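Local coordinates for protein UDP-N-acetylmuramate-alanine ligase MurC (Thermotoga maritima, PDB 1J6U) that joins L-alanine to UDP-N-acetylmuramate at the expense of ATP, a step in making peptidoglycan for the bacterial cell wall, at residues Arg265-Lys270 / Ala284-Phe289; Gln255-Glu260 / His277-Ala282; Glu115-Thr120 / Asp290-Asp295; Ala130-Val135 / Pro165-Leu170; Asn183-Thr188 / Glu210-Asn215. All coordinates share one frame; numbering follows the deposited sequence.

Interaction 1: Arg265-Lys270 / Ala284-Phe289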
# COMPACT_ATOMS: atom_id res chain seq x y z
N ARG A 265 28.61 -12.25 4.84
CA ARG A 265 27.60 -12.25 5.88
C ARG A 265 27.77 -10.88 6.51
O ARG A 265 28.85 -10.52 6.95
CB ARG A 265 27.88 -13.36 6.87
CG ARG A 265 26.77 -13.64 7.81
CD ARG A 265 26.19 -15.03 7.58
NE ARG A 265 27.13 -16.09 7.91
CZ ARG A 265 26.84 -17.38 7.86
NH1 ARG A 265 25.62 -17.76 7.52
NH2 ARG A 265 27.75 -18.30 8.15
N TYR A 266 26.67 -10.14 6.57
CA TYR A 266 26.71 -8.78 7.06
C TYR A 266 25.82 -8.51 8.25
O TYR A 266 26.18 -7.76 9.15
CB TYR A 266 26.33 -7.85 5.91
CG TYR A 266 26.47 -6.41 6.26
CD1 TYR A 266 25.47 -5.50 5.94
CD2 TYR A 266 27.64 -5.94 6.86
CE1 TYR A 266 25.62 -4.14 6.20
CE2 TYR A 266 27.81 -4.58 7.14
CZ TYR A 266 26.79 -3.69 6.80
OH TYR A 266 26.95 -2.36 7.09
N LEU A 267 24.63 -9.10 8.26
CA LEU A 267 23.70 -8.91 9.37
C LEU A 267 22.51 -9.85 9.32
O LEU A 267 22.20 -10.50 8.30
CB LEU A 267 23.18 -7.45 9.41
CG LEU A 267 22.43 -6.93 8.18
CD1 LEU A 267 20.99 -7.44 8.18
CD2 LEU A 267 22.43 -5.41 8.21
N GLU A 268 21.84 -9.92 10.45
CA GLU A 268 20.67 -10.74 10.52
C GLU A 268 19.48 -9.80 10.62
O GLU A 268 19.40 -8.96 11.52
CB GLU A 268 20.71 -11.66 11.73
CG GLU A 268 19.51 -12.55 11.76
CD GLU A 268 19.50 -13.47 12.94
OE1 GLU A 268 19.41 -12.97 14.08
OE2 GLU A 268 19.57 -14.70 12.71
N LEU A 269 18.57 -9.96 9.66
CA LEU A 269 17.33 -9.20 9.62
C LEU A 269 16.22 -9.98 10.32
O LEU A 269 15.98 -11.15 10.01
CB LEU A 269 16.91 -8.98 8.17
CG LEU A 269 15.58 -8.31 7.88
CD1 LEU A 269 15.48 -6.93 8.54
CD2 LEU A 269 15.45 -8.21 6.38
N LYS A 270 15.58 -9.35 11.29
CA LYS A 270 14.43 -9.95 11.95
C LYS A 270 13.19 -9.05 11.69
O LYS A 270 13.25 -7.84 11.86
CB LYS A 270 14.66 -10.05 13.45
CG LYS A 270 15.70 -11.02 13.87
CD LYS A 270 15.33 -11.49 15.27
CE LYS A 270 16.54 -11.62 16.17
NZ LYS A 270 16.08 -11.74 17.58
N ALA A 284 15.64 -3.68 0.72
CA ALA A 284 15.78 -2.40 0.04
C ALA A 284 15.96 -1.27 1.06
O ALA A 284 16.68 -0.29 0.81
CB ALA A 284 14.56 -2.11 -0.85
N VAL A 285 15.30 -1.40 2.20
CA VAL A 285 15.43 -0.37 3.21
C VAL A 285 16.85 -0.35 3.79
O VAL A 285 17.47 0.70 3.94
CB VAL A 285 14.38 -0.57 4.35
CG1 VAL A 285 14.70 0.37 5.54
CG2 VAL A 285 12.94 -0.22 3.80
N ILE A 286 17.32 -1.52 4.17
CA ILE A 286 18.65 -1.69 4.68
C ILE A 286 19.66 -1.12 3.66
O ILE A 286 20.58 -0.40 4.02
CB ILE A 286 18.90 -3.18 4.88
CG1 ILE A 286 18.33 -3.61 6.22
CG2 ILE A 286 20.40 -3.51 4.83
CD1 ILE A 286 18.18 -5.13 6.30
N ALA A 287 19.46 -1.44 2.40
CA ALA A 287 20.34 -0.98 1.37
C ALA A 287 20.40 0.52 1.32
O ALA A 287 21.48 1.09 1.17
CB ALA A 287 19.94 -1.55 -0.00
N LEU A 288 19.25 1.17 1.45
CA LEU A 288 19.25 2.61 1.39
C LEU A 288 20.03 3.23 2.56
O LEU A 288 20.96 3.99 2.36
CB LEU A 288 17.82 3.16 1.41
CG LEU A 288 17.71 4.68 1.53
CD1 LEU A 288 18.22 5.29 0.24
CD2 LEU A 288 16.30 5.11 1.78
N PHE A 289 19.61 2.91 3.77
CA PHE A 289 20.22 3.43 4.97
C PHE A 289 21.70 3.10 5.20
O PHE A 289 22.47 3.94 5.70
CB PHE A 289 19.39 3.02 6.18
CG PHE A 289 18.16 3.84 6.33
CD1 PHE A 289 16.91 3.36 5.91
CD2 PHE A 289 18.26 5.13 6.79
CE1 PHE A 289 15.79 4.17 5.97
CE2 PHE A 289 17.14 5.95 6.86
CZ PHE A 289 15.90 5.48 6.44
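The CA of Leu269 on the strand and the CA of Ile286 on the helix stay 9.1 Å apart, the closest pair of CA atoms across the contact, and side chains alone bridge the gap. The pair, which joins the small antiparallel sheet of the Mur ligase middle domain to helix 276-291, is a worked example of a helix seated on a sheet through one well-placed branch, for Ile286 meets two leucines with a single methyl group, CD1, at the end of its longer arm. That arm stretches toward the strand with CG1 anti to the carbonyl carbon (chi1 -83°) and CD1 carried on in a nearly extended line (chi2 163°). Ile286 CD1 lies 3.9 Å from Leu269 CD1 and 4.1 Å from Leu269 CD2, so it rests against the fork of that leucine and not against one prong. Leu267, two residues back and turned to the same side, brings its CD1 to 4.1 Å from Ile286 CD1. Here the two side chains run alongside each other, pointing contrary ways, whereas Leu269 comes in at a slant. Between the leucines Glu268 points away, in the usual alternation of a strand, but at Tyr266 and Leu267 the alternation is broken by a classic beta bulge opposite Val259. Tyr266 is thereby also directed to the helix side, and its OH is hydrogen-bonded to Asp290 farther along the helix. Leu296 and Leu300 of helix 296-305 cover Leu267, and Leu303 touches Ile286. Elsewhere helix 276-291 packs on helix 125-138 through Val285 and Phe289 and on strand 218-222 through Ala287 and Leu288.

Interaction 2: Gln255-Glu260 / His277-Ala282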
# COMPACT_ATOMS: atom_id res chain seq x y z
N GLN A 255 10.13 -13.60 11.27
CA GLN A 255 10.90 -14.30 10.28
C GLN A 255 12.29 -13.66 10.38
O GLN A 255 12.41 -12.47 10.71
CB GLN A 255 10.27 -14.17 8.87
CG GLN A 255 10.22 -12.76 8.37
CD GLN A 255 9.78 -12.70 6.93
OE1 GLN A 255 10.11 -13.57 6.12
NE2 GLN A 255 9.04 -11.65 6.59
N LYS A 256 13.33 -14.47 10.13
CA LYS A 256 14.73 -14.04 10.20
C LYS A 256 15.41 -14.23 8.86
O LYS A 256 15.07 -15.14 8.11
CB LYS A 256 15.50 -14.87 11.24
CG LYS A 256 15.41 -14.36 12.68
CD LYS A 256 16.02 -15.36 13.69
CE LYS A 256 15.90 -14.87 15.14
NZ LYS A 256 16.18 -15.93 16.19
N ALA A 257 16.37 -13.37 8.56
CA ALA A 257 17.10 -13.49 7.31
C ALA A 257 18.56 -13.07 7.51
O ALA A 257 18.86 -12.04 8.16
CB ALA A 257 16.43 -12.63 6.20
N MSE A 258 19.46 -13.89 7.00
CA MSE A 258 20.90 -13.61 7.05
C MSE A 258 21.21 -12.76 5.82
O MSE A 258 21.03 -13.21 4.68
CB MSE A 258 21.71 -14.91 6.98
CG MSE A 258 22.47 -15.24 8.25
SE MSE A 258 23.45 -13.68 8.86
CE MSE A 258 22.85 -13.82 10.70
N VAL A 259 21.65 -11.54 6.02
CA VAL A 259 21.92 -10.70 4.86
C VAL A 259 23.40 -10.56 4.57
O VAL A 259 24.19 -10.32 5.48
CB VAL A 259 21.31 -9.32 5.10
CG1 VAL A 259 21.69 -8.39 4.00
CG2 VAL A 259 19.83 -9.45 5.16
N GLU A 260 23.78 -10.73 3.30
CA GLU A 260 25.16 -10.58 2.87
C GLU A 260 25.27 -9.28 2.14
O GLU A 260 24.31 -8.83 1.50
CB GLU A 260 25.61 -11.67 1.90
CG GLU A 260 25.66 -13.02 2.52
CD GLU A 260 25.72 -14.14 1.49
OE1 GLU A 260 24.96 -14.10 0.49
OE2 GLU A 260 26.53 -15.07 1.69
N HIS A 277 8.33 -11.46 0.55
CA HIS A 277 8.44 -10.15 -0.06
C HIS A 277 8.70 -9.04 0.92
O HIS A 277 9.32 -8.03 0.58
CB HIS A 277 7.22 -9.88 -0.96
CG HIS A 277 7.17 -10.79 -2.16
ND1 HIS A 277 6.48 -10.49 -3.31
CD2 HIS A 277 7.79 -11.98 -2.39
CE1 HIS A 277 6.67 -11.45 -4.20
NE2 HIS A 277 7.46 -12.37 -3.67
N ASN A 278 8.27 -9.21 2.16
CA ASN A 278 8.57 -8.17 3.11
C ASN A 278 10.08 -8.16 3.44
O ASN A 278 10.63 -7.13 3.85
CB ASN A 278 7.75 -8.35 4.38
CG ASN A 278 6.41 -7.67 4.29
OD1 ASN A 278 6.27 -6.61 3.69
ND2 ASN A 278 5.41 -8.28 4.89
N VAL A 279 10.74 -9.31 3.27
CA VAL A 279 12.17 -9.39 3.50
C VAL A 279 12.84 -8.57 2.40
O VAL A 279 13.71 -7.77 2.66
CB VAL A 279 12.66 -10.84 3.44
CG1 VAL A 279 14.16 -10.86 3.51
CG2 VAL A 279 12.09 -11.62 4.64
N LEU A 280 12.39 -8.74 1.16
CA LEU A 280 12.92 -7.97 0.06
C LEU A 280 12.69 -6.48 0.28
O LEU A 280 13.56 -5.67 0.02
CB LEU A 280 12.30 -8.45 -1.26
CG LEU A 280 13.16 -9.39 -2.13
CD1 LEU A 280 14.12 -10.22 -1.30
CD2 LEU A 280 12.24 -10.28 -2.91
N ASN A 281 11.52 -6.11 0.80
CA ASN A 281 11.23 -4.71 1.07
C ASN A 281 12.14 -4.19 2.19
O ASN A 281 12.53 -3.03 2.19
CB ASN A 281 9.75 -4.51 1.53
CG ASN A 281 8.72 -4.89 0.46
OD1 ASN A 281 8.98 -4.79 -0.75
ND2 ASN A 281 7.54 -5.29 0.92
N ALA A 282 12.39 -5.03 3.19
CA ALA A 282 13.25 -4.65 4.28
C ALA A 282 14.71 -4.54 3.74
O ALA A 282 15.42 -3.61 4.10
CB ALA A 282 13.17 -5.66 5.37
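Gln255 and Ala257 lie over Val279 where the three-stranded antiparallel sheet of the Mur ligase middle domain packs on helix 276-291, the segment axes 9.9 Å apart at closest approach and 49° from parallel. The glutamine shows how a polar side chain can serve as packing material. From CB its CG turns in between the backbone N and the carbonyl carbon (chi1 63°), and the chain then runs extended toward the helix. Gln255 CD comes to 3.4 Å from Val279 CG2, and Gln255 OE1, closer still, to 3.1 Å from that methyl, a tight fit. OE1 is satisfied by Arg248. At the other corner of the amide, Gln255 NE2 lies 3.6 Å from Val279 CG2 and 4.2 Å from Asn278 CB, and it donates to the carbonyl oxygens of Val273 and Gly275, which fixes the rotation of the group. Replacing Gln255 by an alanine would probably leave Arg248 without this acceptor and both carbonyls without their donor, and open a gap beside the valine methyl. The amide plane of Asn278 stands 77° from that of the glutamine, its ND2 bonded to Pro274 O, and its side chain adjoins Thr127 of the predicted ATP site. The other valine branch serves the next inward-facing strand residue: Val279 CG1 is 3.9 Å from Ala257 CB.

Interaction 3: Glu115-Thr120 / Asp290-Asp295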
# COMPACT_ATOMS: atom_id res chain seq x y z
N GLU A 115 14.78 17.22 2.52
CA GLU A 115 15.50 16.05 2.02
C GLU A 115 14.40 15.05 1.70
O GLU A 115 13.54 14.78 2.54
CB GLU A 115 16.42 15.50 3.11
CG GLU A 115 17.28 14.31 2.70
CD GLU A 115 17.99 13.66 3.90
OE1 GLU A 115 17.70 14.02 5.07
OE2 GLU A 115 18.83 12.76 3.67
N GLU A 116 14.43 14.47 0.52
CA GLU A 116 13.39 13.55 0.12
C GLU A 116 13.68 12.06 -0.03
O GLU A 116 14.59 11.66 -0.76
CB GLU A 116 12.77 14.03 -1.18
CG GLU A 116 12.11 15.39 -1.10
CD GLU A 116 11.66 15.89 -2.48
OE1 GLU A 116 11.64 15.08 -3.44
OE2 GLU A 116 11.32 17.09 -2.59
N PHE A 117 12.87 11.24 0.63
CA PHE A 117 12.98 9.80 0.51
C PHE A 117 11.74 9.37 -0.29
O PHE A 117 10.61 9.44 0.19
CB PHE A 117 12.96 9.12 1.88
CG PHE A 117 14.18 9.37 2.73
CD1 PHE A 117 14.37 10.60 3.37
CD2 PHE A 117 15.10 8.35 2.97
CE1 PHE A 117 15.44 10.80 4.23
CE2 PHE A 117 16.17 8.55 3.83
CZ PHE A 117 16.33 9.77 4.46
N ALA A 118 11.97 8.93 -1.52
CA ALA A 118 10.89 8.45 -2.37
C ALA A 118 10.98 6.94 -2.61
O ALA A 118 12.07 6.33 -2.73
CB ALA A 118 10.92 9.19 -3.70
N VAL A 119 9.81 6.33 -2.68
CA VAL A 119 9.76 4.92 -2.96
C VAL A 119 8.78 4.75 -4.10
O VAL A 119 7.71 5.34 -4.08
CB VAL A 119 9.27 4.13 -1.76
CG1 VAL A 119 9.14 2.64 -2.12
CG2 VAL A 119 10.24 4.34 -0.59
N THR A 120 9.15 3.97 -5.09
CA THR A 120 8.23 3.74 -6.20
C THR A 120 8.43 2.29 -6.61
O THR A 120 9.34 1.63 -6.13
CB THR A 120 8.52 4.65 -7.43
OG1 THR A 120 7.42 4.55 -8.35
CG2 THR A 120 9.76 4.18 -8.15
N ASP A 290 22.08 1.89 4.82
CA ASP A 290 23.46 1.45 4.91
C ASP A 290 24.22 2.34 3.90
O ASP A 290 25.26 2.90 4.20
CB ASP A 290 23.56 -0.02 4.50
CG ASP A 290 24.87 -0.68 4.96
OD1 ASP A 290 25.34 -0.35 6.05
OD2 ASP A 290 25.41 -1.54 4.25
N SER A 291 23.66 2.50 2.71
CA SER A 291 24.31 3.31 1.71
C SER A 291 24.50 4.75 2.18
O SER A 291 25.42 5.44 1.74
CB SER A 291 23.51 3.25 0.41
OG SER A 291 23.85 2.07 -0.31
N LEU A 292 23.63 5.19 3.09
CA LEU A 292 23.72 6.55 3.59
C LEU A 292 24.53 6.57 4.87
O LEU A 292 24.49 7.55 5.59
CB LEU A 292 22.33 7.12 3.85
CG LEU A 292 21.42 7.46 2.66
CD1 LEU A 292 20.02 7.87 3.15
CD2 LEU A 292 22.02 8.60 1.87
N GLY A 293 25.21 5.48 5.18
CA GLY A 293 26.01 5.44 6.39
C GLY A 293 25.36 5.47 7.76
O GLY A 293 26.00 5.86 8.76
N TYR A 294 24.12 5.03 7.82
CA TYR A 294 23.41 4.98 9.10
C TYR A 294 23.89 3.82 9.95
O TYR A 294 24.20 2.75 9.43
CB TYR A 294 21.90 4.79 8.89
CG TYR A 294 21.14 6.04 8.55
CD1 TYR A 294 21.28 6.65 7.30
CD2 TYR A 294 20.31 6.63 9.49
CE1 TYR A 294 20.61 7.84 7.01
CE2 TYR A 294 19.63 7.80 9.22
CZ TYR A 294 19.77 8.41 7.99
OH TYR A 294 19.08 9.58 7.76
N ASP A 295 23.94 4.02 11.25
CA ASP A 295 24.31 2.95 12.15
C ASP A 295 23.10 2.01 12.00
O ASP A 295 21.98 2.37 12.31
CB ASP A 295 24.42 3.48 13.60
CG ASP A 295 24.62 2.36 14.63
OD1 ASP A 295 24.81 1.19 14.22
OD2 ASP A 295 24.59 2.63 15.86
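A tyrosine hydroxyl set against the rim of a phenylalanine ring is the odd feature where Phe117 meets Tyr294: Tyr294 OH approaches the edge of the ring, near its plane, 4.3 Å from Phe117 CZ. The oxygen finds its polar partner elsewhere, in Lys141 NZ, so toward Phe117 it is merely in loose contact. Leu292 supplies the apolar half of the contact. It points back at the phenylalanine from the helix end and sets its CD1 4.0 Å from Phe117 CE2, obliquely to the ring. Long side chains are needed, because the CA of Phe117 and the CA of Leu292 are still 11.6 Å apart. Phe117 spans its share with CG anti to the carbonyl carbon (chi1 -69°), which throws the ring out from the strand toward the helix end. That end is a Schellman motif: Gly293, with positive phi, is the C-prime residue, Gly293 N bonds to Asp290 O at 2.8 Å, and Tyr294 N bonds to Phe289 O at 2.9 Å. The reversal places Leu292 and Tyr294 side by side, with Leu292 CB in the plane of the tyrosine ring at its edge. Strand 116-120 runs straight into the predicted ATP-binding loop beginning at Gly121, the P-loop of this ligase family. Its Phe117 is further enclosed by Val132 and Leu136 of helix 125-138 and meets the ring of Tyr184 edge-to-face, while Tyr294 makes an edge-to-face pair with Phe289. Beyond the turn Asp295 takes the N-cap of the following helix, its OD1 accepting from Ala297 N.

Interaction 4: Ala130-Val135 / Pro165-Leu170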
# COMPACT_ATOMS: atom_id res chain seq x y z
N ALA A 130 6.50 2.61 4.18
CA ALA A 130 6.12 2.64 5.58
C ALA A 130 7.35 2.27 6.42
O ALA A 130 7.60 2.86 7.51
CB ALA A 130 4.92 1.67 5.84
N MSE A 131 8.13 1.32 5.91
CA MSE A 131 9.35 0.92 6.59
C MSE A 131 10.33 2.12 6.70
O MSE A 131 10.82 2.40 7.79
CB MSE A 131 10.00 -0.24 5.86
CG MSE A 131 9.32 -1.51 6.08
SE MSE A 131 10.11 -2.90 5.04
CE MSE A 131 9.46 -4.42 6.05
N VAL A 132 10.56 2.82 5.58
CA VAL A 132 11.44 3.97 5.54
C VAL A 132 10.96 4.99 6.56
O VAL A 132 11.74 5.45 7.39
CB VAL A 132 11.46 4.63 4.13
CG1 VAL A 132 12.30 5.94 4.14
CG2 VAL A 132 12.05 3.66 3.15
N ALA A 133 9.68 5.33 6.48
CA ALA A 133 9.09 6.27 7.42
C ALA A 133 9.27 5.78 8.86
O ALA A 133 9.61 6.55 9.76
CB ALA A 133 7.58 6.46 7.12
N HIS A 134 8.96 4.51 9.09
CA HIS A 134 9.10 3.94 10.43
C HIS A 134 10.55 4.06 10.96
O HIS A 134 10.75 4.43 12.11
CB HIS A 134 8.61 2.49 10.38
CG HIS A 134 8.86 1.72 11.64
ND1 HIS A 134 8.08 1.88 12.77
CD2 HIS A 134 9.74 0.73 11.93
CE1 HIS A 134 8.47 1.01 13.69
NE2 HIS A 134 9.47 0.31 13.20
N VAL A 135 11.55 3.71 10.14
CA VAL A 135 12.97 3.85 10.51
C VAL A 135 13.27 5.32 10.87
O VAL A 135 13.74 5.64 11.96
CB VAL A 135 13.90 3.45 9.33
CG1 VAL A 135 15.34 3.80 9.66
CG2 VAL A 135 13.79 1.95 9.05
N PRO A 165 13.10 15.04 7.29
CA PRO A 165 12.93 14.94 5.84
C PRO A 165 11.51 14.47 5.52
O PRO A 165 10.71 14.18 6.42
CB PRO A 165 13.95 13.87 5.45
CG PRO A 165 13.83 12.91 6.57
CD PRO A 165 13.68 13.81 7.84
N VAL A 166 11.19 14.39 4.25
CA VAL A 166 9.88 13.93 3.86
C VAL A 166 10.02 12.59 3.12
O VAL A 166 10.90 12.41 2.26
CB VAL A 166 9.15 14.99 3.00
CG1 VAL A 166 10.04 15.43 1.86
CG2 VAL A 166 7.84 14.40 2.43
N VAL A 167 9.16 11.65 3.51
CA VAL A 167 9.12 10.31 2.93
C VAL A 167 7.81 10.16 2.17
O VAL A 167 6.72 10.46 2.71
CB VAL A 167 9.10 9.20 4.05
CG1 VAL A 167 9.36 7.85 3.45
CG2 VAL A 167 10.10 9.51 5.11
N TYR A 168 7.88 9.67 0.94
CA TYR A 168 6.66 9.47 0.17
C TYR A 168 6.74 8.38 -0.87
O TYR A 168 7.80 7.89 -1.25
CB TYR A 168 6.24 10.78 -0.49
CG TYR A 168 7.29 11.32 -1.42
CD1 TYR A 168 7.26 11.00 -2.79
CD2 TYR A 168 8.32 12.15 -0.94
CE1 TYR A 168 8.23 11.50 -3.67
CE2 TYR A 168 9.30 12.66 -1.81
CZ TYR A 168 9.24 12.34 -3.17
OH TYR A 168 10.15 12.89 -4.01
N GLU A 169 5.56 8.01 -1.33
CA GLU A 169 5.34 6.96 -2.30
C GLU A 169 5.14 7.62 -3.67
O GLU A 169 4.47 8.60 -3.77
CB GLU A 169 4.06 6.24 -1.85
CG GLU A 169 3.72 4.91 -2.46
CD GLU A 169 2.48 4.28 -1.81
OE1 GLU A 169 2.50 4.00 -0.59
OE2 GLU A 169 1.47 4.07 -2.54
N LEU A 170 5.75 7.13 -4.72
CA LEU A 170 5.53 7.69 -6.04
C LEU A 170 4.85 6.60 -6.84
O LEU A 170 5.36 5.48 -6.95
CB LEU A 170 6.84 8.05 -6.74
CG LEU A 170 7.33 9.47 -6.58
CD1 LEU A 170 8.53 9.67 -7.46
CD2 LEU A 170 6.24 10.42 -6.99
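Val167 overlaps Val132 through like branches, with CG1 of Val167 3.6 Å from CG1 of Val132, the two side chains meeting at a slant. The same Val167 CG1 also reaches Val132 CB at 3.9 Å, so it lies along the flank of its partner and not only against its end. Both valines hold CG1 anti to the backbone N (chi1 -168° in Val167), and in each that methyl turns to the other. Val167 also meets the next helix residue with both branches, CG1 lying 4.0 Å from Ala133 N and CG2 standing 4.1 Å from Ala133 CA. The small alanine is the telling choice in this example of close helix-on-sheet packing: the CA of Ala133 and the CA of Val167 are just 6.0 Å apart, and Val167 touches helix backbone as well as side chain. Helix 125-138 begins in the predicted ATP-binding loop, and it lies on the central sheet of the middle domain in the manner of P-loop folds. Thr129 and Leu136 extend its grip on Val167, and Phe117 of the adjoining strand 116-120 packs on Val132. On another side of the helix, Met131, present as selenomethionine, and Val135 pack on helix 276-291.

Interaction 5: Asn183-Thr188 / Glu210-Asn215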
# COMPACT_ATOMS: atom_id res chain seq x y z
N ASN A 183 16.11 12.91 -3.26
CA ASN A 183 17.52 12.71 -2.91
C ASN A 183 17.80 11.23 -3.10
O ASN A 183 18.79 10.83 -3.74
CB ASN A 183 17.76 13.02 -1.43
CG ASN A 183 17.63 14.49 -1.10
OD1 ASN A 183 16.54 15.09 -1.20
ND2 ASN A 183 18.73 15.09 -0.68
N TYR A 184 16.91 10.42 -2.51
CA TYR A 184 17.01 8.98 -2.53
C TYR A 184 15.72 8.39 -3.06
O TYR A 184 14.64 8.84 -2.74
CB TYR A 184 17.22 8.47 -1.11
CG TYR A 184 18.03 9.40 -0.27
CD1 TYR A 184 17.50 9.96 0.87
CD2 TYR A 184 19.33 9.74 -0.63
CE1 TYR A 184 18.25 10.84 1.65
CE2 TYR A 184 20.07 10.62 0.12
CZ TYR A 184 19.53 11.16 1.25
OH TYR A 184 20.29 12.04 1.98
N LEU A 185 15.86 7.37 -3.87
CA LEU A 185 14.75 6.69 -4.47
C LEU A 185 14.95 5.17 -4.41
O LEU A 185 15.99 4.64 -4.87
CB LEU A 185 14.64 7.11 -5.92
CG LEU A 185 13.72 6.20 -6.73
CD1 LEU A 185 12.28 6.61 -6.39
CD2 LEU A 185 14.01 6.32 -8.24
N ILE A 186 13.97 4.47 -3.82
CA ILE A 186 14.01 3.01 -3.85
C ILE A 186 13.01 2.64 -4.96
O ILE A 186 11.89 3.20 -5.03
CB ILE A 186 13.50 2.34 -2.57
CG1 ILE A 186 14.49 2.53 -1.42
CG2 ILE A 186 13.29 0.86 -2.83
CD1 ILE A 186 13.99 1.96 -0.06
N ILE A 187 13.43 1.77 -5.86
CA ILE A 187 12.54 1.31 -6.92
C ILE A 187 12.43 -0.16 -6.58
O ILE A 187 13.38 -0.92 -6.82
CB ILE A 187 13.16 1.41 -8.33
CG1 ILE A 187 13.52 2.86 -8.66
CG2 ILE A 187 12.18 0.86 -9.36
CD1 ILE A 187 14.20 3.01 -10.05
N THR A 188 11.28 -0.57 -6.03
CA THR A 188 11.07 -1.98 -5.60
C THR A 188 11.18 -2.95 -6.74
O THR A 188 11.79 -4.02 -6.60
CB THR A 188 9.69 -2.17 -4.98
OG1 THR A 188 8.71 -1.65 -5.87
CG2 THR A 188 9.59 -1.46 -3.65
N GLU A 210 14.48 5.92 -16.16
CA GLU A 210 15.79 6.44 -16.54
C GLU A 210 15.93 7.88 -16.02
O GLU A 210 16.88 8.24 -15.29
CB GLU A 210 15.88 6.45 -18.06
CG GLU A 210 17.19 5.97 -18.59
CD GLU A 210 17.15 4.50 -18.87
OE1 GLU A 210 16.16 4.08 -19.51
OE2 GLU A 210 18.09 3.77 -18.47
N LYS A 211 14.95 8.68 -16.40
CA LYS A 211 14.83 10.07 -16.03
C LYS A 211 14.80 10.38 -14.54
O LYS A 211 15.53 11.27 -14.08
CB LYS A 211 13.57 10.67 -16.69
CG LYS A 211 13.35 12.13 -16.32
CD LYS A 211 12.30 12.78 -17.20
CE LYS A 211 12.44 14.28 -17.15
NZ LYS A 211 11.67 14.92 -18.26
N ILE A 212 13.97 9.68 -13.78
CA ILE A 212 13.95 9.99 -12.35
C ILE A 212 15.27 9.55 -11.73
O ILE A 212 15.80 10.23 -10.85
CB ILE A 212 12.75 9.36 -11.59
CG1 ILE A 212 12.70 9.95 -10.19
CG2 ILE A 212 12.87 7.85 -11.53
CD1 ILE A 212 11.49 9.57 -9.46
N SER A 213 15.81 8.43 -12.21
CA SER A 213 17.09 7.96 -11.71
C SER A 213 18.12 9.08 -11.88
O SER A 213 18.79 9.45 -10.91
CB SER A 213 17.56 6.75 -12.49
OG SER A 213 16.69 5.68 -12.25
N ARG A 214 18.24 9.62 -13.11
CA ARG A 214 19.18 10.69 -13.38
C ARG A 214 19.07 11.83 -12.37
O ARG A 214 20.06 12.35 -11.90
CB ARG A 214 19.00 11.24 -14.80
CG ARG A 214 19.44 10.25 -15.87
CD ARG A 214 19.54 10.82 -17.29
NE ARG A 214 18.32 10.67 -18.08
CZ ARG A 214 17.37 11.59 -18.14
NH1 ARG A 214 17.48 12.75 -17.48
NH2 ARG A 214 16.29 11.36 -18.89
N ASN A 215 17.86 12.20 -11.98
CA ASN A 215 17.74 13.30 -11.04
C ASN A 215 17.70 12.96 -9.56
O ASN A 215 17.30 13.78 -8.73
CB ASN A 215 16.54 14.11 -11.46
CG ASN A 215 16.74 14.70 -12.81
OD1 ASN A 215 17.49 15.67 -12.96
ND2 ASN A 215 16.13 14.10 -13.82
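Ile212 packs on Leu185 inside a beta-alpha-beta crossover, in which strand 184-187 leads through helix 202-214 to the adjacent parallel strand 218-222. Along the helix, Glu210 comes first, its side chain turned to His230. Lys211 follows with a salt bridge to Glu179. Ile212 is the first to face the sheet: its CG2, wedged between the backbone N and the carbonyl carbon, lies 3.8 Å from Leu185 CD2, and the two side chains cross at about a right angle. Leu185 gets there with CG anti to the backbone N (chi1 166°). Ser213 adds a looser touch, its OG 4.3 Å from Ile187 CD1. That hydroxyl is bonded to Phe209 O one turn back, a common way to satisfy a hydroxyl within a helix. Ile187 in turn lies close to Gly121 of the predicted ATP-binding loop. Arg214 folds back along the outer surface, and Lys211 CA lies 3.5 Å above the plane of the Arg214 guanidinium, toward its rim. Asn215 closes the helix by gripping a single carbonyl twice: its backbone N lies 3.3 Å from Lys211 O, and its side-chain ND2 bonds the same oxygen at 2.9 Å, from the opposite face of the carbonyl plane.

Interactions 1, 2 and 3 share helix 276-291: interaction 2 takes its first turns and interaction 1 its later turns, both against neighbouring strands of the small antiparallel sheet, while interaction 3 uses its end. Interactions 3, 4 and 5 reach strands of the central sheet; helix 125-138 of interaction 4 packs against helix 276-291 of interaction 1. Interactions 1, 2, 4 and 5 are buried; interaction 3 is partly exposed. Chemistry follows place: interactions 1 and 4 are purely aliphatic, interaction 5 mostly so with a serine at its margin, interaction 2 packs a hydrogen-bonded amide on a valine near the predicted ATP site, and interaction 3 sets an aromatic ring against a leucine and a tyrosine hydroxyl.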